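PDB 6TFO: copper-containing nitrite reductase from Hyphomicrobium denitrificans 1NES1, which probably reduces nitrite to nitric oxide, using copper centres and electrons passed on from a cytochrome c. Local coordinates for residues P152-P158 / E294-M298; K183-T187 / T310-M316; H27-F32 / E66-I70. All blocks are in the same frame, centred on the assembly; numbering follows the deposited sequence.

Contact 1 of 3, residues P152-P158 / E294-M298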
ATOM      1  N   PRO C 152     -45.985   2.158 -14.951  1.00 53.27           N
ATOM      2  CA  PRO C 152     -46.291   0.769 -15.310  1.00 54.20           C
ATOM      3  C   PRO C 152     -47.668   0.598 -15.988  1.00 51.24           C
ATOM      4  O   PRO C 152     -47.903  -0.419 -16.597  1.00 49.35           O
ATOM      5  CB  PRO C 152     -46.194   0.051 -13.958  1.00 55.57           C
ATOM      6  CG  PRO C 152     -46.601   1.108 -12.956  1.00 57.66           C
ATOM      7  CD  PRO C 152     -46.013   2.389 -13.503  1.00 54.80           C
ATOM      8  N   ALA C 153     -48.526   1.614 -15.895  1.00 51.40           N
ATOM      9  CA  ALA C 153     -49.856   1.683 -16.545  1.00 49.07           C
ATOM     10  C   ALA C 153     -49.738   2.302 -17.937  1.00 43.03           C
ATOM     11  O   ALA C 153     -50.718   2.296 -18.639  1.00 46.66           O
ATOM     12  CB  ALA C 153     -50.811   2.464 -15.675  1.00 50.53           C
ATOM     13  N   ASP C 154     -48.571   2.800 -18.329  1.00 48.35           N
ATOM     14  CA  ASP C 154     -48.358   3.460 -19.645  1.00 48.38           C
ATOM     15  C   ASP C 154     -48.060   2.379 -20.694  1.00 52.73           C
ATOM     16  O   ASP C 154     -46.866   2.195 -21.056  1.00 48.39           O
ATOM     17  CB  ASP C 154     -47.262   4.524 -19.536  1.00 52.74           C
ATOM     18  CG  ASP C 154     -46.942   5.254 -20.828  1.00 52.90           C
ATOM     19  OD1 ASP C 154     -47.679   5.074 -21.824  1.00 52.26           O
ATOM     20  OD2 ASP C 154     -45.938   5.983 -20.830  1.00 52.98           O
ATOM     21  N   LEU C 155     -49.114   1.694 -21.167  1.00 56.09           N
ATOM     22  CA  LEU C 155     -49.076   0.779 -22.341  1.00 53.68           C
ATOM     23  C   LEU C 155     -50.429   0.782 -23.052  1.00 55.26           C
ATOM     24  O   LEU C 155     -51.459   1.048 -22.434  1.00 57.12           O
ATOM     25  CB  LEU C 155     -48.689  -0.639 -21.897  1.00 52.46           C
ATOM     26  CG  LEU C 155     -49.762  -1.459 -21.179  1.00 53.60           C
ATOM     27  CD1 LEU C 155     -49.326  -2.915 -21.062  1.00 54.37           C
ATOM     28  CD2 LEU C 155     -50.102  -0.875 -19.807  1.00 54.02           C
ATOM     29  N   PRO C 156     -50.462   0.505 -24.374  1.00 56.99           N
ATOM     30  CA  PRO C 156     -51.716   0.256 -25.086  1.00 59.75           C
ATOM     31  C   PRO C 156     -52.458  -0.963 -24.516  1.00 59.42           C
ATOM     32  O   PRO C 156     -51.798  -1.936 -24.193  1.00 50.85           O
ATOM     33  CB  PRO C 156     -51.305  -0.048 -26.539  1.00 60.11           C
ATOM     34  CG  PRO C 156     -49.878   0.437 -26.660  1.00 62.77           C
ATOM     35  CD  PRO C 156     -49.295   0.411 -25.260  1.00 58.03           C
ATOM     36  N   GLY C 157     -53.793  -0.890 -24.434  1.00 60.00           N
ATOM     37  CA  GLY C 157     -54.670  -2.020 -24.064  1.00 54.71           C
ATOM     38  C   GLY C 157     -54.784  -3.063 -25.172  1.00 52.11           C
ATOM     39  O   GLY C 157     -54.189  -2.902 -26.241  1.00 49.17           O
ATOM     40  N   PRO C 158     -55.537  -4.172 -24.947  1.00 56.07           N
ATOM     41  CA  PRO C 158     -55.726  -5.201 -25.975  1.00 53.12           C
ATOM     42  C   PRO C 158     -56.139  -4.570 -27.309  1.00 54.44           C
ATOM     43  O   PRO C 158     -56.953  -3.656 -27.299  1.00 51.61           O
ATOM     44  CB  PRO C 158     -56.825  -6.111 -25.407  1.00 51.79           C
ATOM     45  CG  PRO C 158     -56.731  -5.925 -23.898  1.00 57.66           C
ATOM     46  CD  PRO C 158     -56.241  -4.499 -23.691  1.00 57.77           C
ATOM     47  N   GLU C 294     -53.842  -4.376 -16.864  1.00 50.27           N
ATOM     48  CA  GLU C 294     -52.502  -4.707 -17.399  1.00 50.46           C
ATOM     49  C   GLU C 294     -51.431  -3.729 -16.894  1.00 50.52           C
ATOM     50  O   GLU C 294     -51.735  -2.518 -16.711  1.00 52.97           O
ATOM     51  CB  GLU C 294     -52.567  -4.659 -18.915  1.00 50.81           C
ATOM     52  CG  GLU C 294     -53.521  -5.658 -19.514  1.00 48.20           C
ATOM     53  CD  GLU C 294     -53.335  -5.770 -21.014  1.00 44.82           C
ATOM     54  OE1 GLU C 294     -53.420  -4.716 -21.698  1.00 46.63           O
ATOM     55  OE2 GLU C 294     -53.054  -6.899 -21.485  1.00 43.44           O
ATOM     56  N   PHE C 295     -50.207  -4.233 -16.734  1.00 49.65           N
ATOM     57  CA  PHE C 295     -49.033  -3.464 -16.247  1.00 48.19           C
ATOM     58  C   PHE C 295     -47.782  -3.843 -17.046  1.00 50.01           C
ATOM     59  O   PHE C 295     -47.635  -5.018 -17.467  1.00 41.28           O
ATOM     60  CB  PHE C 295     -48.805  -3.723 -14.763  1.00 46.22           C
ATOM     61  CG  PHE C 295     -49.863  -3.160 -13.858  1.00 45.15           C
ATOM     62  CD1 PHE C 295     -50.057  -1.794 -13.774  1.00 46.04           C
ATOM     63  CD2 PHE C 295     -50.649  -3.988 -13.072  1.00 49.56           C
ATOM     64  CE1 PHE C 295     -51.018  -1.262 -12.922  1.00 45.82           C
ATOM     65  CE2 PHE C 295     -51.608  -3.455 -12.217  1.00 51.34           C
ATOM     66  CZ  PHE C 295     -51.781  -2.092 -12.137  1.00 46.13           C
ATOM     67  N   TYR C 296     -46.899  -2.849 -17.191  1.00 49.27           N
ATOM     68  CA  TYR C 296     -45.604  -2.882 -17.916  1.00 47.64           C
ATOM     69  C   TYR C 296     -44.459  -2.686 -16.912  1.00 46.97           C
ATOM     70  O   TYR C 296     -44.337  -1.589 -16.341  1.00 47.20           O
ATOM     71  CB  TYR C 296     -45.629  -1.761 -18.948  1.00 46.45           C
ATOM     72  CG  TYR C 296     -44.446  -1.662 -19.869  1.00 43.38           C
ATOM     73  CD1 TYR C 296     -43.552  -2.701 -20.056  1.00 42.40           C
ATOM     74  CD2 TYR C 296     -44.285  -0.524 -20.631  1.00 38.83           C
ATOM     75  CE1 TYR C 296     -42.515  -2.594 -20.965  1.00 41.38           C
ATOM     76  CE2 TYR C 296     -43.264  -0.406 -21.548  1.00 39.54           C
ATOM     77  CZ  TYR C 296     -42.369  -1.439 -21.714  1.00 41.26           C
ATOM     78  OH  TYR C 296     -41.357  -1.282 -22.619  1.00 45.41           O
ATOM     79  N   VAL C 297     -43.680  -3.736 -16.659  1.00 44.27           N
ATOM     80  CA  VAL C 297     -42.524  -3.704 -15.721  1.00 42.60           C
ATOM     81  C   VAL C 297     -41.301  -4.353 -16.390  1.00 46.22           C
ATOM     82  O   VAL C 297     -41.426  -5.465 -16.942  1.00 41.94           O
ATOM     83  CB  VAL C 297     -42.866  -4.362 -14.375  1.00 42.14           C
ATOM     84  CG1 VAL C 297     -41.651  -4.401 -13.462  1.00 41.18           C
ATOM     85  CG2 VAL C 297     -44.030  -3.662 -13.686  1.00 41.52           C
ATOM     86  N   MET C 298     -40.150  -3.672 -16.330  1.00 45.00           N
ATOM     87  CA  MET C 298     -38.859  -4.206 -16.816  1.00 41.82           C
ATOM     88  C   MET C 298     -37.767  -3.967 -15.765  1.00 45.11           C
ATOM     89  O   MET C 298     -37.760  -2.897 -15.121  1.00 41.39           O
ATOM     90  CB  MET C 298     -38.465  -3.579 -18.155  1.00 41.71           C
ATOM     91  CG  MET C 298     -39.346  -4.031 -19.293  1.00 40.22           C
ATOM     92  SD  MET C 298     -38.576  -3.845 -20.923  1.00 40.66           S
ATOM     93  CE  MET C 298     -37.699  -5.398 -21.092  1.00 40.38           C
TER
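E294 begins the strand side of this contact with its carboxylate brought up to G157 and P158: OE1 lies 3.5 Å from P158 CD, and the glutamate chain and the proline ring run obliquely to one another. The carboxylate is pinned by salt bridges, OE1 to R201 and OE2 to R353, and R201 also takes the carbonyl of P156, so one guanidinium joins loop and strand. The backbone O of E294 faces L155 CD2 at 3.9 Å. The CB of F295 leaves the strand away from the loop, but the near edge of the ring still touches it, with P152 O in the ring plane and 3.8 Å from CD1. Y296 supplies the single direct hydrogen bond: its N gives to P152 O at 2.7 Å with an N-H...O angle of 157°, in the carbonyl plane and on a lone pair. With CG anti to the backbone N (chi1 -176°), the Y296 ring edge passes D154 O, CD2 to O 3.8 Å, and its OH continues to G197 O and L279 N. V297 adds one apolar touch, CG2 to P152 CB at 4.3 Å. The loop, part of the connection from strand 128-134 of the N-terminal cupredoxin domain to strand 166-181, thus packs along strand 293-302 of a later sheet, where L155 meets F355 of the paired strand 351-360, and P152 and F295 share L344 of strand 344-345.

Contact 2 of 3, residues K183-T187 / T310-M316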
ATOM      1  N   LYS C 183     -31.439  12.030  -4.553  1.00 60.31           N
ATOM      2  CA  LYS C 183     -30.411  13.113  -4.658  1.00 59.78           C
ATOM      3  C   LYS C 183     -29.277  12.689  -5.596  1.00 56.08           C
ATOM      4  O   LYS C 183     -28.146  13.221  -5.469  1.00 52.17           O
ATOM      5  CB  LYS C 183     -29.776  13.421  -3.300  1.00 67.88           C
ATOM      6  CG  LYS C 183     -30.727  13.846  -2.190  1.00 77.61           C
ATOM      7  CD  LYS C 183     -30.088  13.738  -0.813  1.00 82.19           C
ATOM      8  CE  LYS C 183     -31.064  14.012   0.313  1.00 84.68           C
ATOM      9  NZ  LYS C 183     -30.360  14.561   1.494  1.00 86.18           N
ATOM     10  N   THR C 184     -29.546  11.752  -6.506  1.00 50.12           N
ATOM     11  CA  THR C 184     -28.495  11.177  -7.383  1.00 48.22           C
ATOM     12  C   THR C 184     -29.022  11.082  -8.812  1.00 48.97           C
ATOM     13  O   THR C 184     -30.198  10.733  -9.012  1.00 50.21           O
ATOM     14  CB  THR C 184     -27.854   9.912  -6.784  1.00 46.47           C
ATOM     15  OG1 THR C 184     -27.669   8.901  -7.766  1.00 51.42           O
ATOM     16  CG2 THR C 184     -28.617   9.352  -5.611  1.00 42.55           C
ATOM     17  N   THR C 185     -28.167  11.465  -9.760  1.00 49.94           N
ATOM     18  CA  THR C 185     -28.493  11.543 -11.205  1.00 50.26           C
ATOM     19  C   THR C 185     -27.556  10.600 -11.958  1.00 48.43           C
ATOM     20  O   THR C 185     -26.654  10.027 -11.329  1.00 47.80           O
ATOM     21  CB  THR C 185     -28.457  12.999 -11.682  1.00 48.59           C
ATOM     22  OG1 THR C 185     -27.109  13.455 -11.643  1.00 45.59           O
ATOM     23  CG2 THR C 185     -29.330  13.905 -10.840  1.00 48.73           C
ATOM     24  N   TYR C 186     -27.815  10.412 -13.251  1.00 49.13           N
ATOM     25  CA  TYR C 186     -27.118   9.469 -14.160  1.00 41.38           C
ATOM     26  C   TYR C 186     -27.513   9.873 -15.574  1.00 40.17           C
ATOM     27  O   TYR C 186     -28.575  10.459 -15.748  1.00 43.29           O
ATOM     28  CB  TYR C 186     -27.468   8.016 -13.816  1.00 42.22           C
ATOM     29  CG  TYR C 186     -26.711   6.966 -14.590  1.00 43.65           C
ATOM     30  CD1 TYR C 186     -25.433   6.580 -14.224  1.00 45.82           C
ATOM     31  CD2 TYR C 186     -27.271   6.340 -15.691  1.00 46.71           C
ATOM     32  CE1 TYR C 186     -24.722   5.626 -14.945  1.00 47.53           C
ATOM     33  CE2 TYR C 186     -26.579   5.377 -16.422  1.00 52.06           C
ATOM     34  CZ  TYR C 186     -25.296   5.006 -16.047  1.00 50.07           C
ATOM     35  OH  TYR C 186     -24.626   4.046 -16.763  1.00 43.76           O
ATOM     36  N   THR C 187     -26.661   9.612 -16.549  1.00 42.41           N
ATOM     37  CA  THR C 187     -26.933   9.909 -17.970  1.00 41.46           C
ATOM     38  C   THR C 187     -27.523   8.634 -18.564  1.00 45.05           C
ATOM     39  O   THR C 187     -26.774   7.654 -18.762  1.00 45.46           O
ATOM     40  CB  THR C 187     -25.699  10.436 -18.709  1.00 42.22           C
ATOM     41  OG1 THR C 187     -25.388  11.707 -18.136  1.00 41.84           O
ATOM     42  CG2 THR C 187     -25.912  10.582 -20.199  1.00 39.77           C
ATOM     43  N   THR C 310     -24.938   6.820  -2.936  1.00 53.71           N
ATOM     44  CA  THR C 310     -24.082   8.012  -3.144  1.00 50.88           C
ATOM     45  C   THR C 310     -24.902   9.094  -3.853  1.00 50.23           C
ATOM     46  O   THR C 310     -25.495   8.779  -4.886  1.00 51.46           O
ATOM     47  CB  THR C 310     -22.840   7.647  -3.953  1.00 51.14           C
ATOM     48  OG1 THR C 310     -22.207   6.508  -3.369  1.00 45.85           O
ATOM     49  CG2 THR C 310     -21.872   8.802  -4.026  1.00 54.66           C
ATOM     50  N   SER C 311     -24.925  10.313  -3.309  1.00 49.56           N
ATOM     51  CA  SER C 311     -25.557  11.524  -3.905  1.00 45.91           C
ATOM     52  C   SER C 311     -24.717  12.061  -5.065  1.00 45.86           C
ATOM     53  O   SER C 311     -23.538  11.701  -5.148  1.00 43.34           O
ATOM     54  CB  SER C 311     -25.745  12.605  -2.886  1.00 43.14           C
ATOM     55  OG  SER C 311     -26.383  12.084  -1.746  1.00 51.63           O
ATOM     56  N   GLY C 312     -25.320  12.915  -5.897  1.00 46.38           N
ATOM     57  CA  GLY C 312     -24.650  13.627  -7.001  1.00 46.58           C
ATOM     58  C   GLY C 312     -24.762  12.889  -8.326  1.00 49.02           C
ATOM     59  O   GLY C 312     -25.574  11.951  -8.425  1.00 56.70           O
ATOM     60  N   GLU C 313     -23.992  13.321  -9.319  1.00 46.46           N
ATOM     61  CA  GLU C 313     -23.994  12.722 -10.668  1.00 52.53           C
ATOM     62  C   GLU C 313     -23.193  11.418 -10.604  1.00 51.69           C
ATOM     63  O   GLU C 313     -21.969  11.490 -10.549  1.00 48.82           O
ATOM     64  CB  GLU C 313     -23.420  13.679 -11.713  1.00 57.17           C
ATOM     65  CG  GLU C 313     -23.411  13.066 -13.119  1.00 70.78           C
ATOM     66  CD  GLU C 313     -23.606  13.981 -14.327  1.00 79.02           C
ATOM     67  OE1 GLU C 313     -24.198  15.083 -14.178  1.00 80.08           O
ATOM     68  OE2 GLU C 313     -23.179  13.570 -15.439  1.00 71.26           O
ATOM     69  N   GLN C 314     -23.862  10.263 -10.633  1.00 47.82           N
ATOM     70  CA  GLN C 314     -23.188   8.953 -10.791  1.00 46.02           C
ATOM     71  C   GLN C 314     -22.714   8.795 -12.247  1.00 43.93           C
ATOM     72  O   GLN C 314     -23.338   9.347 -13.156  1.00 42.63           O
ATOM     73  CB  GLN C 314     -24.108   7.846 -10.297  1.00 47.24           C
ATOM     74  CG  GLN C 314     -24.257   7.810  -8.776  1.00 54.40           C
ATOM     75  CD  GLN C 314     -23.306   6.827  -8.130  1.00 57.83           C
ATOM     76  OE1 GLN C 314     -22.147   6.727  -8.526  1.00 67.34           O
ATOM     77  NE2 GLN C 314     -23.773   6.102  -7.118  1.00 55.79           N
ATOM     78  N   GLU C 315     -21.612   8.078 -12.447  1.00 44.20           N
ATOM     79  CA  GLU C 315     -21.006   7.818 -13.773  1.00 46.30           C
ATOM     80  C   GLU C 315     -20.799   6.316 -13.938  1.00 45.60           C
ATOM     81  O   GLU C 315     -20.690   5.597 -12.934  1.00 43.67           O
ATOM     82  CB  GLU C 315     -19.656   8.526 -13.889  1.00 54.68           C
ATOM     83  CG  GLU C 315     -19.771  10.036 -13.986  1.00 59.78           C
ATOM     84  CD  GLU C 315     -18.427  10.698 -14.239  1.00 62.46           C
ATOM     85  OE1 GLU C 315     -17.672  10.893 -13.255  1.00 71.61           O
ATOM     86  OE2 GLU C 315     -18.108  10.956 -15.426  1.00 57.37           O
ATOM     87  N   MET C 316     -20.686   5.884 -15.182  1.00 47.37           N
ATOM     88  CA  MET C 316     -20.634   4.450 -15.546  1.00 50.05           C
ATOM     89  C   MET C 316     -19.221   3.925 -15.270  1.00 46.20           C
ATOM     90  O   MET C 316     -18.242   4.644 -15.566  1.00 42.69           O
ATOM     91  CB  MET C 316     -21.010   4.280 -17.018  1.00 53.84           C
ATOM     92  CG  MET C 316     -21.343   2.874 -17.407  1.00 54.60           C
ATOM     93  SD  MET C 316     -20.317   2.420 -18.787  1.00 61.53           S
ATOM     94  CE  MET C 316     -18.917   1.867 -17.841  1.00 58.80           C
TER
HETATM   95  O   HOH W   1     -22.735  11.807 -17.196  1.00 44.16           O
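K183-T187 and T310-M316 pair as a short parallel ladder, T184 bridging G312 and T185 bridging E313, with three backbone hydrogen bonds: G312 N to K183 O (2.9 Å, 174° at the hydrogen), T185 N to G312 O (3.0 Å) and Q314 N to T185 O (2.9 Å). The first donor lies in its carbonyl plane; the other two stand about 40° above theirs. G312 has a positive phi, which favours glycine. T184 puts its CB 3.2 Å from T310 O, and its OG1, buried here with no polar partner in the model, lies near the CG of Q314. Q314 bends at chi2, and its amide nitrogen departs to Y328 and the carbonyl of K306. On the face bearing T185 and E313, the two side chains cross at about a right angle, with T185 OG1 set 3.3 Å from E313 CA. Further along, water 1 spans T187 OG1 and E313 OE2, donating to the carboxylate at 2.5 Å. The ring of Y186 swings toward the second segment because CG is anti to the backbone N (chi1 -174°); its OH reaches M316 CG at 3.5 Å, the two side chains running obliquely. Next to M316, the E315 carboxylate receives hydrogen bonds from the backbone of S95 and G96 of the second subunit. Paired in parallel with strand 184-191, strand 312-313 is the outermost strand of a mixed five-stranded sheet of the cupredoxin-type domain that carries H222 and H271, extending it with chain from beyond that domain's sheets.

Contact 3 of 3, residues H27-F32 / E66-I70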
ATOM      1  N   HIS C  27     -43.799   0.773   4.177  1.00111.44           N
ATOM      2  CA  HIS C  27     -43.105  -0.078   5.178  1.00114.81           C
ATOM      3  C   HIS C  27     -41.616  -0.111   4.828  1.00115.24           C
ATOM      4  O   HIS C  27     -40.880  -0.734   5.603  1.00117.95           O
ATOM      5  CB  HIS C  27     -43.724  -1.483   5.243  1.00123.21           C
ATOM      6  CG  HIS C  27     -42.784  -2.580   5.649  1.00125.87           C
ATOM      7  ND1 HIS C  27     -41.600  -2.839   4.966  1.00120.12           N
ATOM      8  CD2 HIS C  27     -42.856  -3.504   6.634  1.00117.71           C
ATOM      9  CE1 HIS C  27     -40.975  -3.853   5.528  1.00109.48           C
ATOM     10  NE2 HIS C  27     -41.727  -4.278   6.552  1.00115.95           N
ATOM     11  N   ALA C  28     -41.238   0.469   3.680  1.00114.73           N
ATOM     12  CA  ALA C  28     -39.872   0.568   3.104  1.00101.94           C
ATOM     13  C   ALA C  28     -38.869   1.073   4.139  1.00 91.84           C
ATOM     14  O   ALA C  28     -38.973   2.230   4.537  1.00 82.49           O
ATOM     15  CB  ALA C  28     -39.917   1.522   1.935  1.00 97.54           C
ATOM     16  N   PRO C  29     -37.877   0.269   4.600  1.00 72.91           N
ATOM     17  CA  PRO C  29     -37.093   0.660   5.768  1.00 66.56           C
ATOM     18  C   PRO C  29     -36.156   1.833   5.439  1.00 63.23           C
ATOM     19  O   PRO C  29     -35.593   1.841   4.366  1.00 64.51           O
ATOM     20  CB  PRO C  29     -36.319  -0.613   6.146  1.00 65.52           C
ATOM     21  CG  PRO C  29     -36.194  -1.375   4.831  1.00 65.89           C
ATOM     22  CD  PRO C  29     -37.456  -1.034   4.053  1.00 72.61           C
ATOM     23  N   VAL C  30     -36.019   2.795   6.360  1.00 59.37           N
ATOM     24  CA  VAL C  30     -34.926   3.815   6.342  1.00 51.29           C
ATOM     25  C   VAL C  30     -33.651   3.115   6.816  1.00 47.68           C
ATOM     26  O   VAL C  30     -33.653   2.590   7.961  1.00 42.67           O
ATOM     27  CB  VAL C  30     -35.275   5.006   7.234  1.00 49.75           C
ATOM     28  CG1 VAL C  30     -34.175   6.056   7.216  1.00 51.12           C
ATOM     29  CG2 VAL C  30     -36.621   5.583   6.838  1.00 49.81           C
ATOM     30  N   VAL C  31     -32.622   3.058   5.968  1.00 48.80           N
ATOM     31  CA  VAL C  31     -31.364   2.314   6.292  1.00 55.49           C
ATOM     32  C   VAL C  31     -30.207   3.294   6.589  1.00 49.80           C
ATOM     33  O   VAL C  31     -30.049   4.317   5.900  1.00 42.54           O
ATOM     34  CB  VAL C  31     -30.987   1.252   5.236  1.00 57.20           C
ATOM     35  CG1 VAL C  31     -32.192   0.804   4.437  1.00 58.58           C
ATOM     36  CG2 VAL C  31     -29.852   1.691   4.333  1.00 65.97           C
ATOM     37  N   PHE C  32     -29.438   2.953   7.615  1.00 49.16           N
ATOM     38  CA  PHE C  32     -28.186   3.620   8.046  1.00 50.81           C
ATOM     39  C   PHE C  32     -27.117   2.535   8.201  1.00 47.10           C
ATOM     40  O   PHE C  32     -27.405   1.508   8.869  1.00 49.18           O
ATOM     41  CB  PHE C  32     -28.414   4.363   9.366  1.00 47.16           C
ATOM     42  CG  PHE C  32     -29.487   5.421   9.311  1.00 51.74           C
ATOM     43  CD1 PHE C  32     -29.283   6.613   8.629  1.00 52.76           C
ATOM     44  CD2 PHE C  32     -30.702   5.235   9.953  1.00 55.61           C
ATOM     45  CE1 PHE C  32     -30.259   7.601   8.604  1.00 47.36           C
ATOM     46  CE2 PHE C  32     -31.687   6.210   9.903  1.00 51.08           C
ATOM     47  CZ  PHE C  32     -31.466   7.384   9.213  1.00 48.46           C
ATOM     48  N   GLU C  66     -41.698   5.296  10.936  1.00 52.98           N
ATOM     49  CA  GLU C  66     -40.832   4.654   9.914  1.00 50.24           C
ATOM     50  C   GLU C  66     -40.192   3.403  10.528  1.00 47.57           C
ATOM     51  O   GLU C  66     -40.038   3.327  11.769  1.00 46.40           O
ATOM     52  CB  GLU C  66     -39.774   5.613   9.384  1.00 54.30           C
ATOM     53  CG  GLU C  66     -40.315   6.675   8.437  1.00 55.09           C
ATOM     54  CD  GLU C  66     -39.247   7.590   7.842  1.00 52.39           C
ATOM     55  OE1 GLU C  66     -38.254   7.837   8.512  1.00 56.62           O
ATOM     56  OE2 GLU C  66     -39.404   8.053   6.711  1.00 59.03           O
ATOM     57  N   THR C  67     -39.910   2.415   9.681  1.00 50.24           N
ATOM     58  CA  THR C  67     -39.093   1.227  10.027  1.00 51.14           C
ATOM     59  C   THR C  67     -37.638   1.601   9.786  1.00 49.04           C
ATOM     60  O   THR C  67     -37.342   2.143   8.700  1.00 45.50           O
ATOM     61  CB  THR C  67     -39.500  -0.017   9.235  1.00 50.17           C
ATOM     62  OG1 THR C  67     -40.835  -0.345   9.620  1.00 49.46           O
ATOM     63  CG2 THR C  67     -38.633  -1.224   9.515  1.00 52.07           C
ATOM     64  N   VAL C  68     -36.790   1.335  10.776  1.00 50.18           N
ATOM     65  CA  VAL C  68     -35.356   1.731  10.764  1.00 45.86           C
ATOM     66  C   VAL C  68     -34.515   0.458  10.720  1.00 40.85           C
ATOM     67  O   VAL C  68     -34.755  -0.444  11.530  1.00 37.90           O
ATOM     68  CB  VAL C  68     -35.036   2.620  11.973  1.00 48.00           C
ATOM     69  CG1 VAL C  68     -33.580   3.050  11.989  1.00 50.05           C
ATOM     70  CG2 VAL C  68     -35.953   3.834  12.006  1.00 50.60           C
ATOM     71  N   GLN C  69     -33.625   0.384   9.736  1.00 40.71           N
ATOM     72  CA  GLN C  69     -32.601  -0.675   9.609  1.00 45.34           C
ATOM     73  C   GLN C  69     -31.241  -0.010   9.843  1.00 43.97           C
ATOM     74  O   GLN C  69     -30.935   0.981   9.159  1.00 40.90           O
ATOM     75  CB  GLN C  69     -32.659  -1.332   8.232  1.00 45.73           C
ATOM     76  CG  GLN C  69     -31.691  -2.493   8.079  1.00 47.68           C
ATOM     77  CD  GLN C  69     -31.740  -3.121   6.707  1.00 48.68           C
ATOM     78  OE1 GLN C  69     -32.798  -3.276   6.088  1.00 49.36           O
ATOM     79  NE2 GLN C  69     -30.573  -3.530   6.237  1.00 50.75           N
ATOM     80  N   ILE C  70     -30.488  -0.509  10.819  1.00 41.84           N
ATOM     81  CA  ILE C  70     -29.104  -0.054  11.118  1.00 42.94           C
ATOM     82  C   ILE C  70     -28.192  -1.240  10.842  1.00 41.01           C
ATOM     83  O   ILE C  70     -28.382  -2.290  11.493  1.00 40.68           O
ATOM     84  CB  ILE C  70     -28.985   0.452  12.562  1.00 44.95           C
ATOM     85  CG1 ILE C  70     -29.726   1.778  12.760  1.00 47.75           C
ATOM     86  CG2 ILE C  70     -27.526   0.562  12.950  1.00 48.82           C
ATOM     87  CD1 ILE C  70     -30.024   2.109  14.211  1.00 50.28           C
TER
HETATM   88  O   HOH W   2     -40.260   2.883   6.678  1.00 50.24           O
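V30 and T67 open the backbone ladder, V30 N giving to T67 O at 2.8 Å. Q69 N then reaches V30 O, also at 2.8 Å and nearly straight (171° at the hydrogen), and F32 N closes on Q69 O at 2.9 Å. V30, V31 and F32 bridge V68, Q69 and I70 in parallel, and the axes of strands 30-32 and 67-70 make an angle of 20°, with a closest approach of 4.7 Å. CA-H...O contacts supplement the bonds: Q69 O receives both F32 N and V31 CA, the latter at 3.2 Å. Before the ladder, water 2 joins the segments by donating to A28 O and accepting from T67 N.

Apolar contacts are made mainly on the face bearing V30, F32, V68 and I70. There V68 CG1 meets the ring edge of F32 at CD2, 4.1 Å away, and F32 CB lies beside I70 CG1. F32 also packs on L60 and V62 of strand 60-63, so this face packs against the sheet that contains strand 60-63. On the other face P29 and Q69 lie side by side, pointing alike, and the Q69 amide nitrogen bonds N71.

One close polar-apolar approach involves E66. Its OE1 comes 3.2 Å from V30 CG2, the methyl anti to the carbonyl carbon, while the carboxylate's charge is met by R138. P266 and Y318 of the third subunit pack against H27, T67 and Q69. Parallel pairing of strands 30-39 and 67-73 within a mixed sheet facing a second one is characteristic of the Greek-key beta-sandwich of cupredoxins, here in the domain whose copper is held by H80, C117, H122 and M127.

Overall arrangement
Along the chain, contact 3 closes before the others open, while contacts 1 and 2 interleave: 152-158, 183-187, 294-298, then 310-316. None touches another. Centres of contacts 1 and 2 lie about 28 Å apart, those of 1 and 3 about 30 Å, and those of 2 and 3 about 22 Å, with contacts 1 and 3 on opposite sides of the chain's centre. Contact 3 lies inside the N-terminal cupredoxin sheet. Contact 1 sets the loop following that domain against the sheet containing strand 293-302, and contact 2 adds strand 312-313 to the sheet containing strand 184-191. Together they trace the three-domain architecture: one contact within a domain, one setting an interdomain connection on a later sheet, and one adding a strand from further along the chain.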